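PDB 4CL2: periplasmic solute binding protein from Candidatus liberibacter, which probably captures manganese or zinc ions in the periplasm and delivers them to a membrane transporter for uptake. Local coordinates for residues 4-9 with 27-32; 55-60 with 79-84; 156-161 with 182-187; 165-170 with 213-218; 86-91 with 111-116. One frame throughout, in Å; residues are numbered along the deposited sequence.

Interaction 1. Residues 4-9 with 27-32. With SO4 (sulfate ion), chain B.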
# COMPACT_ATOMS: atom_id res chain seq x y z
N LYS A 4 -29.08 0.22 5.74
CA LYS A 4 -27.63 -0.10 5.88
C LYS A 4 -26.73 0.85 5.10
O LYS A 4 -26.89 1.06 3.90
CB LYS A 4 -27.38 -1.50 5.41
CG LYS A 4 -26.02 -1.99 5.77
CD LYS A 4 -26.08 -3.50 5.91
CE LYS A 4 -24.75 -4.10 6.17
NZ LYS A 4 -24.77 -5.60 6.21
N LYS A 5 -25.77 1.40 5.78
CA LYS A 5 -24.89 2.39 5.18
C LYS A 5 -23.89 1.70 4.25
O LYS A 5 -23.60 0.52 4.38
CB LYS A 5 -24.14 3.10 6.30
CG LYS A 5 -25.14 3.97 7.06
CD LYS A 5 -24.55 4.66 8.22
CE LYS A 5 -25.63 5.25 9.13
NZ LYS A 5 -26.47 6.20 8.35
N VAL A 6 -23.42 2.49 3.27
CA VAL A 6 -22.54 1.99 2.21
C VAL A 6 -21.26 2.85 2.28
O VAL A 6 -21.32 4.07 2.34
CB VAL A 6 -23.21 2.14 0.81
CG1 VAL A 6 -22.26 1.69 -0.31
CG2 VAL A 6 -24.45 1.31 0.71
N VAL A 7 -20.14 2.19 2.37
CA VAL A 7 -18.81 2.86 2.50
C VAL A 7 -17.97 2.37 1.30
O VAL A 7 -17.67 1.16 1.16
CB VAL A 7 -18.12 2.49 3.81
CG1 VAL A 7 -16.76 3.13 3.86
CG2 VAL A 7 -18.98 2.92 4.98
N LEU A 8 -17.65 3.32 0.43
CA LEU A 8 -16.87 3.09 -0.80
C LEU A 8 -15.39 3.39 -0.53
O LEU A 8 -15.00 4.49 -0.17
CB LEU A 8 -17.41 3.93 -1.96
CG LEU A 8 -16.56 3.82 -3.22
CD1 LEU A 8 -16.61 2.42 -3.84
CD2 LEU A 8 -17.09 4.90 -4.22
N SER A 9 -14.55 2.37 -0.71
CA SER A 9 -13.07 2.52 -0.63
C SER A 9 -12.51 2.69 -2.06
O SER A 9 -13.03 2.15 -3.04
CB SER A 9 -12.45 1.29 0.04
OG SER A 9 -12.88 1.11 1.39
N THR A 27 -22.09 -1.91 4.38
CA THR A 27 -21.69 -2.50 3.12
C THR A 27 -20.43 -1.85 2.62
O THR A 27 -20.42 -0.65 2.44
CB THR A 27 -22.83 -2.35 2.09
OG1 THR A 27 -23.98 -3.01 2.63
CG2 THR A 27 -22.46 -2.98 0.76
N VAL A 28 -19.35 -2.61 2.45
CA VAL A 28 -18.10 -2.05 2.00
C VAL A 28 -17.97 -2.38 0.50
O VAL A 28 -18.08 -3.56 0.07
CB VAL A 28 -16.92 -2.65 2.80
CG1 VAL A 28 -15.60 -2.23 2.19
CG2 VAL A 28 -17.00 -2.18 4.25
N THR A 29 -17.78 -1.36 -0.29
CA THR A 29 -17.56 -1.46 -1.74
C THR A 29 -16.16 -0.92 -2.04
O THR A 29 -15.51 -0.23 -1.17
CB THR A 29 -18.62 -0.69 -2.49
OG1 THR A 29 -18.69 0.66 -1.99
CG2 THR A 29 -19.97 -1.39 -2.37
N THR A 30 -15.70 -1.23 -3.25
CA THR A 30 -14.38 -0.83 -3.74
C THR A 30 -14.47 -0.31 -5.14
O THR A 30 -15.16 -0.91 -5.99
CB THR A 30 -13.43 -2.08 -3.70
OG1 THR A 30 -13.35 -2.58 -2.35
CG2 THR A 30 -12.05 -1.71 -4.20
N LEU A 31 -13.78 0.78 -5.43
CA LEU A 31 -13.79 1.32 -6.78
C LEU A 31 -12.77 0.60 -7.67
O LEU A 31 -13.17 -0.02 -8.64
CB LEU A 31 -13.49 2.82 -6.78
CG LEU A 31 -13.43 3.55 -8.10
CD1 LEU A 31 -14.80 3.54 -8.77
CD2 LEU A 31 -13.02 5.02 -7.95
N VAL A 32 -11.49 0.71 -7.34
CA VAL A 32 -10.41 0.15 -8.16
C VAL A 32 -10.19 -1.23 -7.56
O VAL A 32 -9.53 -1.43 -6.56
CB VAL A 32 -9.11 1.01 -8.10
CG1 VAL A 32 -8.02 0.34 -8.94
CG2 VAL A 32 -9.39 2.42 -8.57
S SO4 B . -17.58 -4.41 -4.40
O1 SO4 B . -16.48 -5.13 -5.06
O2 SO4 B . -18.96 -4.70 -4.84
O3 SO4 B . -17.38 -3.06 -4.74
O4 SO4 B . -17.54 -4.72 -2.96
O HOH W 1 -23.93 -5.77 2.83

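Interaction 2. Residues 55-60 with 79-84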
# COMPACT_ATOMS: atom_id res chain seq x y z
N ASP A 55 -22.32 6.42 1.29
CA ASP A 55 -22.53 7.33 2.40
C ASP A 55 -21.22 7.93 2.93
O ASP A 55 -21.26 8.84 3.75
CB ASP A 55 -23.29 6.54 3.52
CG ASP A 55 -24.63 6.10 3.07
OD1 ASP A 55 -25.44 6.97 2.67
OD2 ASP A 55 -24.90 4.91 3.05
N LEU A 56 -20.09 7.38 2.52
CA LEU A 56 -18.73 7.73 3.00
C LEU A 56 -17.80 7.22 1.92
O LEU A 56 -18.03 6.06 1.42
CB LEU A 56 -18.46 7.06 4.34
CG LEU A 56 -17.09 7.26 4.95
CD1 LEU A 56 -16.85 8.70 5.25
CD2 LEU A 56 -17.00 6.40 6.20
N ILE A 57 -16.82 8.04 1.53
CA ILE A 57 -15.81 7.62 0.54
C ILE A 57 -14.45 7.68 1.22
O ILE A 57 -14.08 8.69 1.79
CB ILE A 57 -15.85 8.48 -0.70
CG1 ILE A 57 -17.22 8.35 -1.37
CG2 ILE A 57 -14.74 8.06 -1.65
CD1 ILE A 57 -17.42 9.24 -2.58
N LEU A 58 -13.74 6.54 1.21
CA LEU A 58 -12.44 6.44 1.86
C LEU A 58 -11.33 6.38 0.79
O LEU A 58 -11.27 5.46 -0.02
CB LEU A 58 -12.39 5.20 2.71
CG LEU A 58 -13.42 5.06 3.82
CD1 LEU A 58 -13.23 3.68 4.49
CD2 LEU A 58 -13.27 6.23 4.82
N CYS A 59 -10.51 7.41 0.78
CA CYS A 59 -9.40 7.56 -0.20
C CYS A 59 -8.06 7.41 0.55
O CYS A 59 -7.94 7.75 1.72
CB CYS A 59 -9.42 8.93 -0.88
SG CYS A 59 -10.77 9.02 -2.11
N ASN A 60 -7.05 7.01 -0.21
CA ASN A 60 -5.68 7.01 0.26
C ASN A 60 -5.10 8.38 0.43
O ASN A 60 -4.33 8.65 1.40
CB ASN A 60 -4.79 6.31 -0.76
CG ASN A 60 -3.43 5.90 -0.15
OD1 ASN A 60 -3.37 4.97 0.64
ND2 ASN A 60 -2.38 6.57 -0.59
N THR A 79 -22.37 13.00 2.24
CA THR A 79 -21.30 12.04 2.02
C THR A 79 -19.95 12.75 1.98
O THR A 79 -19.72 13.61 1.10
CB THR A 79 -21.49 11.27 0.70
OG1 THR A 79 -22.58 10.36 0.90
CG2 THR A 79 -20.22 10.46 0.34
N LYS A 80 -19.08 12.36 2.89
CA LYS A 80 -17.75 12.97 3.01
C LYS A 80 -16.70 12.08 2.30
O LYS A 80 -16.89 10.89 2.21
CB LYS A 80 -17.40 13.07 4.48
CG LYS A 80 -18.31 14.08 5.21
CD LYS A 80 -17.92 14.24 6.67
CE LYS A 80 -18.75 15.38 7.29
NZ LYS A 80 -18.43 15.57 8.72
N ILE A 81 -15.63 12.71 1.85
CA ILE A 81 -14.43 12.00 1.37
C ILE A 81 -13.37 12.08 2.46
O ILE A 81 -12.98 13.22 2.86
CB ILE A 81 -13.92 12.61 0.06
CG1 ILE A 81 -15.01 12.65 -0.98
CG2 ILE A 81 -12.68 11.89 -0.40
CD1 ILE A 81 -14.72 13.45 -2.21
N ILE A 82 -12.95 10.93 2.97
CA ILE A 82 -12.00 10.87 4.10
C ILE A 82 -10.67 10.39 3.52
O ILE A 82 -10.64 9.45 2.74
CB ILE A 82 -12.47 9.88 5.17
CG1 ILE A 82 -13.84 10.29 5.76
CG2 ILE A 82 -11.40 9.61 6.26
CD1 ILE A 82 -13.89 11.58 6.44
N THR A 83 -9.57 11.04 3.91
CA THR A 83 -8.23 10.66 3.52
C THR A 83 -7.68 9.84 4.68
O THR A 83 -7.40 10.39 5.78
CB THR A 83 -7.39 11.91 3.27
OG1 THR A 83 -7.98 12.58 2.14
CG2 THR A 83 -5.93 11.54 2.95
N VAL A 84 -7.47 8.56 4.44
CA VAL A 84 -7.13 7.64 5.48
C VAL A 84 -5.66 7.62 5.85
O VAL A 84 -5.31 6.97 6.82
CB VAL A 84 -7.61 6.18 5.21
CG1 VAL A 84 -9.11 6.16 4.88
CG2 VAL A 84 -6.82 5.57 4.06
O HOH W 2 -20.11 10.77 5.08

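Interaction 3. Residues 156-161 with 182-187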
# COMPACT_ATOMS: atom_id res chain seq x y z
N THR A 156 11.13 -8.00 13.62
CA THR A 156 12.11 -8.39 14.57
C THR A 156 13.26 -9.14 13.90
O THR A 156 14.46 -8.89 14.15
CB THR A 156 11.44 -9.17 15.75
OG1 THR A 156 10.43 -8.34 16.35
CG2 THR A 156 12.42 -9.63 16.67
N ARG A 157 12.91 -10.03 12.97
CA ARG A 157 13.92 -10.74 12.24
C ARG A 157 14.71 -9.82 11.27
O ARG A 157 15.98 -9.90 11.25
CB ARG A 157 13.29 -11.93 11.48
CG ARG A 157 14.32 -12.84 10.88
CD ARG A 157 13.78 -14.25 10.61
NE ARG A 157 14.58 -14.86 9.53
CZ ARG A 157 14.13 -15.20 8.32
NH1 ARG A 157 12.84 -15.08 8.00
NH2 ARG A 157 14.98 -15.68 7.41
N ILE A 158 14.02 -8.91 10.56
CA ILE A 158 14.61 -7.97 9.58
C ILE A 158 15.66 -7.10 10.31
O ILE A 158 16.73 -6.77 9.78
CB ILE A 158 13.49 -7.10 8.89
CG1 ILE A 158 12.65 -7.96 7.91
CG2 ILE A 158 14.04 -5.87 8.18
CD1 ILE A 158 11.33 -7.38 7.41
N GLU A 159 15.32 -6.73 11.55
CA GLU A 159 16.16 -5.80 12.27
C GLU A 159 17.52 -6.40 12.65
O GLU A 159 18.40 -5.65 13.04
CB GLU A 159 15.46 -5.27 13.51
CG GLU A 159 14.29 -4.37 13.23
CD GLU A 159 14.61 -3.05 12.47
OE1 GLU A 159 15.78 -2.66 12.44
OE2 GLU A 159 13.66 -2.41 11.96
N LYS A 160 17.72 -7.71 12.54
CA LYS A 160 19.01 -8.31 12.76
C LYS A 160 19.99 -8.19 11.59
O LYS A 160 21.15 -8.59 11.71
CB LYS A 160 18.85 -9.81 13.09
CG LYS A 160 17.99 -10.04 14.30
CD LYS A 160 17.89 -11.53 14.59
CE LYS A 160 16.85 -11.80 15.66
NZ LYS A 160 17.04 -10.97 16.89
N VAL A 161 19.53 -7.67 10.46
CA VAL A 161 20.36 -7.55 9.26
C VAL A 161 21.52 -6.55 9.51
O VAL A 161 21.30 -5.43 10.02
CB VAL A 161 19.54 -7.08 8.02
CG1 VAL A 161 20.45 -6.74 6.85
CG2 VAL A 161 18.56 -8.18 7.60
N PHE A 182 11.26 0.86 9.37
CA PHE A 182 12.15 -0.18 9.89
C PHE A 182 13.59 0.30 10.00
O PHE A 182 14.45 -0.46 10.52
CB PHE A 182 12.09 -1.49 9.09
CG PHE A 182 10.80 -2.22 9.17
CD1 PHE A 182 9.74 -1.79 9.99
CD2 PHE A 182 10.64 -3.43 8.50
CE1 PHE A 182 8.55 -2.48 10.06
CE2 PHE A 182 9.46 -4.13 8.59
CZ PHE A 182 8.44 -3.66 9.37
N GLY A 183 13.92 1.49 9.44
CA GLY A 183 15.28 1.98 9.45
C GLY A 183 16.21 1.39 8.40
O GLY A 183 17.34 1.04 8.69
N PHE A 184 15.71 1.30 7.18
CA PHE A 184 16.48 0.81 6.02
C PHE A 184 16.59 1.95 5.02
O PHE A 184 15.80 2.90 5.00
CB PHE A 184 15.77 -0.40 5.36
CG PHE A 184 16.05 -1.69 6.03
CD1 PHE A 184 15.65 -1.86 7.37
CD2 PHE A 184 16.62 -2.76 5.37
CE1 PHE A 184 15.90 -3.03 8.05
CE2 PHE A 184 16.89 -3.94 6.06
CZ PHE A 184 16.53 -4.08 7.39
N LYS A 185 17.55 1.83 4.13
CA LYS A 185 17.61 2.74 2.97
C LYS A 185 16.90 2.12 1.77
O LYS A 185 16.79 0.91 1.73
CB LYS A 185 19.08 2.97 2.62
CG LYS A 185 19.85 3.72 3.71
CD LYS A 185 21.25 3.12 3.89
CE LYS A 185 21.26 1.94 4.87
NZ LYS A 185 22.43 1.05 4.65
N SER A 186 16.32 2.91 0.85
CA SER A 186 15.53 2.34 -0.31
C SER A 186 16.26 2.89 -1.58
O SER A 186 16.94 3.98 -1.61
CB SER A 186 13.93 2.59 -0.33
OG SER A 186 12.99 1.44 -0.71
N LEU A 187 16.20 2.07 -2.61
CA LEU A 187 16.67 2.41 -3.95
C LEU A 187 15.63 1.80 -4.86
O LEU A 187 15.04 0.78 -4.52
CB LEU A 187 17.99 1.76 -4.27
CG LEU A 187 19.33 2.47 -4.13
CD1 LEU A 187 20.37 1.50 -4.70
CD2 LEU A 187 19.34 3.78 -4.92

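Interaction 4. Residues 165-170 with 213-218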
# COMPACT_ATOMS: atom_id res chain seq x y z
N LYS A 165 23.82 -4.06 4.95
CA LYS A 165 22.90 -4.80 4.11
C LYS A 165 21.49 -4.26 4.26
O LYS A 165 20.52 -4.89 3.78
CB LYS A 165 22.95 -6.31 4.43
CG LYS A 165 24.20 -7.01 3.90
CD LYS A 165 24.36 -8.40 4.50
CE LYS A 165 25.70 -9.01 4.16
NZ LYS A 165 26.00 -10.20 5.01
N ARG A 166 21.36 -3.08 4.90
CA ARG A 166 20.05 -2.51 5.16
C ARG A 166 19.51 -1.63 3.99
O ARG A 166 19.37 -0.41 4.07
CB ARG A 166 20.03 -1.77 6.47
CG ARG A 166 20.28 -2.74 7.66
CD ARG A 166 20.64 -2.03 8.97
NE ARG A 166 19.45 -1.45 9.47
CZ ARG A 166 18.56 -1.99 10.34
NH1 ARG A 166 18.72 -3.14 10.96
NH2 ARG A 166 17.51 -1.29 10.56
N TRP A 167 19.20 -2.31 2.92
CA TRP A 167 18.73 -1.70 1.67
C TRP A 167 17.53 -2.45 1.21
O TRP A 167 17.56 -3.71 1.17
CB TRP A 167 19.77 -1.83 0.59
CG TRP A 167 20.94 -0.98 0.80
CD1 TRP A 167 22.10 -1.32 1.39
CD2 TRP A 167 21.06 0.38 0.41
NE1 TRP A 167 22.93 -0.25 1.42
CE2 TRP A 167 22.31 0.81 0.82
CE3 TRP A 167 20.22 1.27 -0.25
CZ2 TRP A 167 22.77 2.10 0.59
CZ3 TRP A 167 20.68 2.55 -0.48
CH2 TRP A 167 21.92 2.95 -0.06
N PHE A 168 16.49 -1.73 0.83
CA PHE A 168 15.28 -2.32 0.19
C PHE A 168 15.36 -1.77 -1.25
O PHE A 168 15.23 -0.56 -1.43
CB PHE A 168 13.98 -1.86 0.79
CG PHE A 168 13.69 -2.40 2.14
CD1 PHE A 168 14.25 -3.60 2.59
CD2 PHE A 168 12.84 -1.70 2.98
CE1 PHE A 168 13.93 -4.05 3.87
CE2 PHE A 168 12.54 -2.17 4.25
CZ PHE A 168 13.09 -3.34 4.68
N VAL A 169 15.61 -2.64 -2.21
CA VAL A 169 15.77 -2.23 -3.65
C VAL A 169 14.70 -2.88 -4.54
O VAL A 169 14.55 -4.08 -4.59
CB VAL A 169 17.15 -2.58 -4.19
CG1 VAL A 169 17.36 -2.08 -5.64
CG2 VAL A 169 18.21 -1.98 -3.27
N THR A 170 13.91 -2.04 -5.15
CA THR A 170 12.71 -2.48 -5.83
C THR A 170 12.66 -1.80 -7.19
O THR A 170 13.56 -1.03 -7.54
CB THR A 170 11.44 -2.15 -5.07
OG1 THR A 170 11.42 -0.75 -4.85
CG2 THR A 170 11.36 -2.87 -3.75
N HIS A 213 27.47 0.14 -2.95
CA HIS A 213 27.13 -0.47 -1.65
C HIS A 213 27.02 -1.97 -1.67
O HIS A 213 26.58 -2.54 -0.71
CB HIS A 213 25.85 0.13 -1.08
CG HIS A 213 25.86 1.62 -1.04
ND1 HIS A 213 26.68 2.33 -0.21
CD2 HIS A 213 25.14 2.53 -1.74
CE1 HIS A 213 26.50 3.62 -0.42
NE2 HIS A 213 25.57 3.77 -1.34
N LYS A 214 27.46 -2.63 -2.74
CA LYS A 214 27.47 -4.09 -2.79
C LYS A 214 26.11 -4.66 -2.42
O LYS A 214 26.00 -5.63 -1.68
CB LYS A 214 28.58 -4.66 -1.89
CG LYS A 214 29.98 -4.50 -2.47
CD LYS A 214 30.96 -5.47 -1.79
CE LYS A 214 32.37 -5.38 -2.34
NZ LYS A 214 32.98 -4.04 -2.14
N ILE A 215 25.07 -4.07 -3.01
CA ILE A 215 23.70 -4.51 -2.76
C ILE A 215 23.42 -5.82 -3.49
O ILE A 215 23.82 -6.00 -4.64
CB ILE A 215 22.71 -3.41 -3.15
CG1 ILE A 215 22.99 -2.16 -2.30
CG2 ILE A 215 21.31 -3.94 -2.94
CD1 ILE A 215 22.34 -0.89 -2.75
N LYS A 216 22.79 -6.75 -2.80
CA LYS A 216 22.73 -8.14 -3.24
C LYS A 216 21.45 -8.54 -4.01
O LYS A 216 21.48 -9.46 -4.79
CB LYS A 216 22.83 -9.03 -1.99
CG LYS A 216 24.13 -8.86 -1.22
CD LYS A 216 25.31 -9.34 -2.02
CE LYS A 216 26.60 -9.02 -1.30
NZ LYS A 216 27.74 -9.06 -2.26
N PHE A 217 20.37 -7.83 -3.77
CA PHE A 217 19.05 -8.18 -4.33
C PHE A 217 18.27 -6.97 -4.81
O PHE A 217 18.25 -5.87 -4.18
CB PHE A 217 18.19 -8.97 -3.29
CG PHE A 217 18.69 -10.37 -3.06
CD1 PHE A 217 18.26 -11.42 -3.86
CD2 PHE A 217 19.58 -10.61 -2.03
CE1 PHE A 217 18.74 -12.70 -3.65
CE2 PHE A 217 20.09 -11.89 -1.81
CZ PHE A 217 19.68 -12.93 -2.63
N ILE A 218 17.52 -7.21 -5.89
CA ILE A 218 16.51 -6.27 -6.37
C ILE A 218 15.22 -6.99 -6.73
O ILE A 218 15.28 -8.01 -7.39
CB ILE A 218 17.03 -5.42 -7.59
CG1 ILE A 218 15.94 -4.45 -8.11
CG2 ILE A 218 17.62 -6.32 -8.66
CD1 ILE A 218 16.48 -3.41 -9.11
O HOH W 3 16.52 -5.28 -1.70

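Interaction 5. Residues 86-91 with 111-116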
# COMPACT_ATOMS: atom_id res chain seq x y z
N ASP A 86 -4.26 10.60 6.76
CA ASP A 86 -4.09 11.77 7.64
C ASP A 86 -3.21 11.39 8.83
O ASP A 86 -3.45 10.37 9.51
CB ASP A 86 -5.47 12.20 8.18
CG ASP A 86 -6.32 12.96 7.19
OD1 ASP A 86 -5.84 13.31 6.07
OD2 ASP A 86 -7.51 13.15 7.55
N GLY A 87 -2.22 12.22 9.12
CA GLY A 87 -1.25 11.91 10.19
C GLY A 87 0.03 11.22 9.75
O GLY A 87 0.90 10.90 10.61
N ILE A 88 0.12 10.86 8.46
CA ILE A 88 1.33 10.19 7.98
C ILE A 88 2.16 11.27 7.29
O ILE A 88 1.71 11.85 6.32
CB ILE A 88 1.02 9.05 7.01
CG1 ILE A 88 0.26 7.93 7.77
CG2 ILE A 88 2.29 8.51 6.38
CD1 ILE A 88 -0.28 6.75 6.99
N ASN A 89 3.39 11.46 7.73
CA ASN A 89 4.27 12.42 7.10
C ASN A 89 4.64 11.91 5.72
O ASN A 89 5.13 10.76 5.57
CB ASN A 89 5.52 12.57 7.97
CG ASN A 89 6.44 13.63 7.49
OD1 ASN A 89 6.02 14.70 7.34
ND2 ASN A 89 7.69 13.30 7.21
N PRO A 90 4.35 12.70 4.69
CA PRO A 90 4.63 12.19 3.34
C PRO A 90 6.10 12.08 3.01
O PRO A 90 6.91 12.91 3.48
CB PRO A 90 3.95 13.18 2.40
CG PRO A 90 3.60 14.36 3.24
CD PRO A 90 3.70 14.02 4.69
N ILE A 91 6.43 11.08 2.21
CA ILE A 91 7.72 10.93 1.60
C ILE A 91 7.60 11.27 0.13
O ILE A 91 6.67 10.80 -0.54
CB ILE A 91 8.22 9.48 1.76
CG1 ILE A 91 8.43 9.17 3.25
CG2 ILE A 91 9.51 9.26 1.00
CD1 ILE A 91 8.84 7.72 3.46
N LEU A 111 4.26 -1.04 9.11
CA LEU A 111 3.56 -1.58 10.28
C LEU A 111 2.96 -0.41 11.06
O LEU A 111 1.80 -0.44 11.45
CB LEU A 111 4.53 -2.45 11.15
CG LEU A 111 3.91 -2.91 12.52
CD1 LEU A 111 2.69 -3.71 12.23
CD2 LEU A 111 5.02 -3.75 13.16
N THR A 112 3.73 0.64 11.28
CA THR A 112 3.22 1.81 11.99
C THR A 112 2.05 2.38 11.24
O THR A 112 1.01 2.73 11.83
CB THR A 112 4.30 2.90 12.11
OG1 THR A 112 5.40 2.35 12.85
CG2 THR A 112 3.77 4.09 12.77
N ASN A 113 2.18 2.51 9.93
CA ASN A 113 1.11 3.11 9.18
C ASN A 113 -0.15 2.29 9.08
O ASN A 113 -1.23 2.82 9.00
CB ASN A 113 1.60 3.54 7.80
CG ASN A 113 2.69 4.61 7.85
OD1 ASN A 113 2.90 5.28 8.87
ND2 ASN A 113 3.37 4.83 6.73
N ALA A 114 -0.03 0.97 9.06
CA ALA A 114 -1.21 0.11 9.09
C ALA A 114 -2.08 0.55 10.24
O ALA A 114 -3.30 0.63 10.12
CB ALA A 114 -0.77 -1.36 9.25
N MET A 115 -1.46 0.79 11.42
CA MET A 115 -2.23 1.20 12.61
C MET A 115 -2.95 2.55 12.42
O MET A 115 -4.06 2.76 12.90
CB MET A 115 -1.40 1.27 13.85
CG MET A 115 -0.49 0.11 14.08
SD MET A 115 -1.56 -1.37 14.34
CE MET A 115 -0.45 -2.75 14.04
N ILE A 116 -2.32 3.45 11.67
CA ILE A 116 -2.91 4.77 11.36
C ILE A 116 -4.07 4.65 10.35
O ILE A 116 -5.12 5.29 10.55
CB ILE A 116 -1.82 5.74 10.84
CG1 ILE A 116 -0.84 5.96 11.97
CG2 ILE A 116 -2.48 7.02 10.34
CD1 ILE A 116 0.40 6.72 11.54

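Interaction 1. Residues 4-9 with 27-32
Strands 6-9 and 27-30 run parallel with axes 4.5 Å apart at closest approach and 26° off one another, pairing Val-6 with Thr-27 through Ser-9 with Thr-30. Five backbone hydrogen bonds join them, from Thr-27 N to Lys-5 O at one end to Leu-31 N to Ser-9 O at the other. On the face of Val-6 and Leu-8, Thr-29 holds OG1 between its own backbone N and carbonyl carbon (chi1 53°), which sets the hydroxyl 3.3 Å from Leu-8 CD1; the two side chains cross at about a right angle. The same leucine methyl reaches Leu-31 N at 3.6 Å. Lys-4 crosses Thr-27, with its CE 3.8 Å from Thr-27 OG1, while its NZ bonds to Asp-24 O. Helix 12-22 completes the beta-alpha-beta unit. A sulfate ion, probably from the crystallisation liquor, accepts a hydrogen bond from Thr-30 N at O3 (2.9 Å) and also binds Lys-50 NZ. Strand 27-30 is outermost within the chain, and in this crystal its Thr-30 N-H is met by an anion rather than by another strand.

Interaction 2. Residues 55-60 with 79-84
Ile-82 packs across the strand pair onto Leu-56 and Leu-58, on the face these three residues share. From the backbone outward, its CB lies 3.8 Å from Leu-58 CD2 and near Ile-57 O. CG2, anti to the backbone N, stays beside the same leucine methyl, at 4.1 Å. CG1 turns to the other neighbour and meets Leu-56 CD1 at 3.4 Å, tighter than usual van der Waals contact. The tip, CD1, remains near that methyl, 4.3 Å from Leu-56 CD1. Leu-58 and Ile-82 lie side by side, pointing the same way. On the face of Ile-57, Cys-59 and Ile-81, Cys-59 SG touches Ile-81 CG2 at 3.8 Å.

Four backbone hydrogen bonds hold strands 56-59 and 80-83 parallel, from Ile-57 N to Lys-80 O up to Val-84 N to Cys-59 O. At the opening end a water takes over: it donates to Asp-55 O (2.6 Å) and accepts a hydrogen bond from Lys-80 N (2.9 Å). Beyond the last strand bond, Asn-60 is fixed by Tyr-117 OH at OD1 and by Pro-105 O at ND2, its side chain about 7 Å from that of the metal ligand His-106. A parallel sheet whose C-terminal strand ends face the metal is typical of the alpha/beta lobes of this solute-binding family.

Interaction 3. Residues 156-161 with 182-187
Ile-158, in the last turn of helix 133-158, lays CD1 obliquely against the ring of Phe-182 in the conformer described, 3.9 Å from CE2, the two side chains crossing at about a right angle. Its other branch, CG2, heads for the tip of Phe-184, but the modelled approach there is too short to be trusted. Val-161 CB lies 4.3 Å from Phe-184 CZ, also obliquely. Two oxygens lie at the edge of the Phe-184 ring: Ile-158 O in its plane, 3.6 Å from CZ, and Glu-159 OE1 near the plane. Ile-158 O also accepts a hydrogen bond from Val-161 N at 3.0 Å, which closes a type I turn and brings Val-161 back to the ring. Glu-159 bends at chi2 (-63°), and its carboxyl group ends over the start of the other segment, with OE2 3.4 Å from Phe-182 CB. Gly-183, with positive phi, ends helix 176-182 and leads the chain to Phe-184; Phe-168 stacks on that ring, and helix 259-274 packs on both phenylalanines. Glu-159 OE1 forms a salt bridge with Arg-166 NH2, which also bonds Gly-183 O, so one guanidinium nitrogen ties the acid group to the backbone after helix 176-182, beside an apolar contact.

Interaction 4. Residues 165-170 with 213-218
Trp-167 lays its indole against both His-213 and Ile-215. Its CG is anti to the carbonyl carbon (chi1 -71°), on the side of the strand that faces these two residues. CZ2 stands over the imidazole face of His-213, 3.4 Å from CD2 and shifted toward the rim. The two make an offset stack, six-membered ring to imidazole, with centroids 4.7 Å apart and planes at 27°. Ile-215 divides its branches: CG1, anti to the carbonyl carbon (chi1 -61°), carries CD1 over a face of the five-membered ring, 3.8 Å from its centroid, in a CH-pi contact, while CG2, anti to the backbone N, meets Val-169 CG2 at 3.7 Å. Lys-214, with positive phi, is the C-prime residue of the Schellman motif that ends helix 200-212, and the chain then enters strand 217-221 beside strand 167-170, in the C-terminal part of this alpha/beta fold. At this end of the pairing a water links the backbones, accepting a bond from Val-169 N (2.8 Å) and donating to Phe-217 O (3.1 Å); further on Val-169 bonds the backbone of Phe-219. Val-169 CG1, anti to its own backbone N, touches Ile-218 CG1 at 3.7 Å. Met-210 of helix 200-212 touches Val-169, Ile-215 and Ile-218. Thr-170 OG1 bonds to the backbone O of Glu-172, a manganese ligand.

Interaction 5. Residues 86-91 with 111-116
The flat amide of Asn-113 has Ile-88 over one face: Ile-88 CD1 stands above the middle of the group, 3.8 Å from CG. The isoleucine's CG1 lies 3.9 Å from Asn-113 OD1 and its CG2 3.9 Å from ND2, so one aliphatic side chain spans the amide from oxygen to nitrogen. At the nitrogen end ND2 donates to Ala-107 O, which probably fixes which way round the group is turned. With chi1 -63°, Asn-113 CG lies anti to the carbonyl carbon, and the end of the side chain comes nearer the loop than its CB bond points.

One helical turn further on, Ile-116 also packs on Ile-88, the side chains crossing obliquely. Its CG2 is 3.9 Å from Ile-88 CG1 and its CD1 4.0 Å from the same atom. Ile-116 CG2 also rests against the backbone, 3.6 Å from Asp-86 O, a carbonyl that accepts a bond from Asn-120 ND2 of the same helix. Gly-87, with phi 94°, turns the chain between that carbonyl and Ile-88. Helix 111-128 thus receives the loop that follows strand 80-83; Tyr-177 of helix 176-182 touches both Ile-88 and Asn-113, and helix 133-158 packs on the helix through Leu-111 and Met-115.

Interactions 1 and 2 belong to one four-stranded parallel sheet: strands 6-9 and 56-59 are neighbours, joined by probable hydrogen bonds such as Leu-8 O to Leu-58 N. Interactions 3 and 4 lie across the chain's centre from them, about 10 Å apart between centres; each contributes one strand, 185-188 and 167-170 respectively, to the same parallel pair. The first two rest on regular backbone bonding between strands; 3 and 4 depend on aromatic and aliphatic packing, 3 with a salt bridge at its border, 4 with a water between backbones. Interaction 3 is the buried contact; the others are partly buried. Interaction 5, nearest the centre, follows interaction 2 along the chain and touches interaction 3 through Leu-111 and Phe-182.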